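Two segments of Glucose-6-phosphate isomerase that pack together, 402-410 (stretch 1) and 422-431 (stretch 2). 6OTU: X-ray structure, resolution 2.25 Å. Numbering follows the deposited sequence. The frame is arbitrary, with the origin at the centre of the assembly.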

# COMPACT_ATOMS: atom_id res chain seq x y z
N GLU A 402 13.00 -2.35 -5.17
CA GLU A 402 13.10 -1.73 -6.48
C GLU A 402 12.89 -0.22 -6.30
O GLU A 402 11.76 0.23 -6.11
N PHE A 403 13.97 0.54 -6.36
CA PHE A 403 13.89 2.00 -6.27
C PHE A 403 13.55 2.58 -7.62
O PHE A 403 14.12 2.18 -8.64
N ILE A 404 12.65 3.57 -7.63
CA ILE A 404 12.36 4.30 -8.86
C ILE A 404 12.55 5.79 -8.59
O ILE A 404 11.96 6.33 -7.66
N GLY A 405 13.34 6.45 -9.44
CA GLY A 405 13.63 7.85 -9.24
C GLY A 405 13.82 8.63 -10.52
O GLY A 405 13.92 8.08 -11.63
N PHE A 406 13.89 9.95 -10.35
CA PHE A 406 14.05 10.87 -11.47
C PHE A 406 15.04 11.96 -11.10
O PHE A 406 15.22 12.30 -9.91
N LEU A 407 15.72 12.48 -12.12
CA LEU A 407 16.66 13.58 -11.93
C LEU A 407 15.97 14.93 -11.76
O LEU A 407 16.59 15.86 -11.24
N HIS A 408 14.72 15.07 -12.20
CA HIS A 408 14.06 16.37 -12.24
C HIS A 408 12.60 16.24 -11.87
O HIS A 408 11.97 15.22 -12.13
N ASN A 409 12.08 17.30 -11.27
CA ASN A 409 10.67 17.28 -10.89
C ASN A 409 9.79 17.57 -12.10
O ASN A 409 10.24 18.01 -13.17
N GLN A 410 8.49 17.30 -11.94
CA GLN A 410 7.54 17.51 -13.02
C GLN A 410 7.04 18.95 -13.07
O GLN A 410 6.83 19.49 -14.16
N SER A 422 15.86 20.63 -3.91
CA SER A 422 15.15 19.52 -3.29
C SER A 422 15.02 18.33 -4.25
O SER A 422 15.05 17.18 -3.80
N SER A 423 14.87 18.57 -5.56
CA SER A 423 14.98 17.47 -6.50
C SER A 423 16.28 16.69 -6.30
O SER A 423 16.27 15.45 -6.28
N GLN A 424 17.39 17.41 -6.10
CA GLN A 424 18.67 16.74 -5.85
C GLN A 424 18.67 16.01 -4.51
O GLN A 424 19.08 14.85 -4.43
N LYS A 425 18.20 16.66 -3.45
CA LYS A 425 18.10 15.98 -2.16
C LYS A 425 17.25 14.71 -2.27
O LYS A 425 17.60 13.67 -1.70
N LEU A 426 16.15 14.77 -3.02
CA LEU A 426 15.31 13.60 -3.25
C LEU A 426 16.10 12.44 -3.87
O LEU A 426 16.06 11.31 -3.37
N PHE A 427 16.81 12.70 -4.97
CA PHE A 427 17.56 11.63 -5.62
C PHE A 427 18.68 11.11 -4.72
O PHE A 427 18.89 9.89 -4.63
N ALA A 428 19.40 12.02 -4.07
CA ALA A 428 20.54 11.64 -3.23
C ALA A 428 20.11 10.73 -2.09
O ALA A 428 20.83 9.80 -1.73
N ASN A 429 18.96 11.02 -1.49
CA ASN A 429 18.41 10.15 -0.45
C ASN A 429 18.20 8.73 -0.96
O ASN A 429 18.54 7.76 -0.27
N LEU A 430 17.63 8.58 -2.17
CA LEU A 430 17.46 7.26 -2.76
C LEU A 430 18.80 6.53 -2.87
O LEU A 430 18.94 5.39 -2.42
N VAL A 431 19.79 7.19 -3.48
CA VAL A 431 21.11 6.59 -3.64
C VAL A 431 21.70 6.19 -2.29
O VAL A 431 22.20 5.08 -2.10

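Strand 402-406 runs nearly antiparallel to helix 422-431, their axes 8.5 Å apart at closest, and the helix offers S423, F427 and L430, one or two turns apart, to the strand. L430 is extended (chi1 t, chi2 t), which carries its two methyls to the strand: CD2 lies 3.6 Å from F403 CB, and CD1 lies 3.8 Å from G405 CA. Glycine suits this site, because a CB on G405 would point at the helix and fall 2.7 Å from L430 CD1, a clash. F403, chi1 m, also points toward the helix, whereas I404 and F406 point away, as strand alternation requires.

F427 adopts chi1 t, and its ring reaches the corner of the chain at L407. The CA-to-CB bond of L407 points away, but its m,t rotamer brings the end of the side chain back, so that CD2 sits over one face of the F427 ring, 4.1 Å from the centroid, in a CH-pi contact.

Polar groups close the far end. N409, chi1 p, donates from ND2 to S423 OG at 2.9 Å; S423, chi1 m, points toward the loop, where the backbones are nearest: H408 CA and S423 CA are 5.9 Å apart. The oxygen of water 1 lies between the backbones, 2.7 Å from F406 O and 2.8 Å from S423 O, within hydrogen-bonding reach of both.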

# COMPACT_ATOMS: atom_id res chain seq x y z
CB GLU A 402 12.09 -2.33 -7.45
CG GLU A 402 12.30 -3.83 -7.71
CD GLU A 402 11.24 -4.45 -8.63
OE1 GLU A 402 10.10 -3.96 -8.68
OE2 GLU A 402 11.57 -5.44 -9.31
CB PHE A 403 15.22 2.61 -5.80
CG PHE A 403 15.52 2.38 -4.35
CD1 PHE A 403 14.78 3.00 -3.36
CD2 PHE A 403 16.55 1.53 -3.98
CE1 PHE A 403 15.05 2.78 -2.01
CE2 PHE A 403 16.85 1.31 -2.63
CZ PHE A 403 16.09 1.94 -1.65
CB ILE A 404 10.93 4.03 -9.37
CG1 ILE A 404 10.67 2.52 -9.42
CG2 ILE A 404 10.73 4.71 -10.73
CD1 ILE A 404 9.39 2.12 -10.14
CB PHE A 406 12.70 11.48 -11.89
CG PHE A 406 11.66 10.44 -12.15
CD1 PHE A 406 11.56 9.84 -13.40
CD2 PHE A 406 10.83 9.99 -11.13
CE1 PHE A 406 10.62 8.84 -13.65
CE2 PHE A 406 9.88 8.99 -11.37
CZ PHE A 406 9.79 8.42 -12.64
CB LEU A 407 17.64 13.65 -13.11
CG LEU A 407 18.44 12.36 -13.34
CD1 LEU A 407 19.41 12.54 -14.49
CD2 LEU A 407 19.19 11.93 -12.08
CB HIS A 408 14.16 17.01 -13.63
CG HIS A 408 15.55 17.37 -14.02
ND1 HIS A 408 16.21 18.46 -13.50
CD2 HIS A 408 16.42 16.76 -14.85
CE1 HIS A 408 17.43 18.50 -14.00
NE2 HIS A 408 17.58 17.49 -14.83
CB ASN A 409 10.41 18.26 -9.75
CG ASN A 409 10.71 19.70 -10.11
OD1 ASN A 409 10.08 20.28 -11.00
ND2 ASN A 409 11.66 20.31 -9.39
CB GLN A 410 6.34 16.57 -12.87
CG GLN A 410 6.63 15.12 -13.15
CD GLN A 410 5.38 14.27 -12.99
OE1 GLN A 410 4.90 14.07 -11.87
NE2 GLN A 410 4.84 13.78 -14.10
CB SER A 422 13.78 19.98 -2.81
OG SER A 422 13.89 20.67 -1.56
CB SER A 423 14.87 17.98 -7.94
OG SER A 423 13.55 18.38 -8.25
CB GLN A 424 19.82 17.76 -5.91
CG GLN A 424 19.93 18.45 -7.27
CD GLN A 424 20.93 19.61 -7.27
OE1 GLN A 424 20.98 20.42 -6.35
NE2 GLN A 424 21.72 19.68 -8.33
CB LYS A 425 17.54 16.93 -1.11
CG LYS A 425 18.41 18.14 -0.81
CD LYS A 425 17.75 19.03 0.24
CE LYS A 425 18.64 20.19 0.63
NZ LYS A 425 18.67 21.22 -0.43
CB LEU A 426 14.13 13.98 -4.14
CG LEU A 426 13.16 12.86 -4.46
CD1 LEU A 426 12.43 12.46 -3.19
CD2 LEU A 426 12.19 13.30 -5.56
CB PHE A 427 18.13 12.10 -6.95
CG PHE A 427 18.65 10.98 -7.79
CD1 PHE A 427 17.81 9.96 -8.20
CD2 PHE A 427 19.98 10.93 -8.15
CE1 PHE A 427 18.29 8.92 -8.96
CE2 PHE A 427 20.46 9.89 -8.90
CZ PHE A 427 19.60 8.88 -9.31
CB ALA A 428 21.22 12.90 -2.68
CB ASN A 429 17.09 10.73 0.07
CG ASN A 429 17.25 11.59 1.32
OD1 ASN A 429 17.13 11.11 2.45
ND2 ASN A 429 17.49 12.88 1.11
CB LEU A 430 16.77 7.38 -4.13
CG LEU A 430 16.36 6.17 -4.99
CD1 LEU A 430 15.49 6.62 -6.18
CD2 LEU A 430 17.53 5.31 -5.51
CB VAL A 431 22.05 7.56 -4.39
CG1 VAL A 431 23.48 7.09 -4.30
CG2 VAL A 431 21.59 7.73 -5.87
O HOH W 1 14.50 13.86 -7.82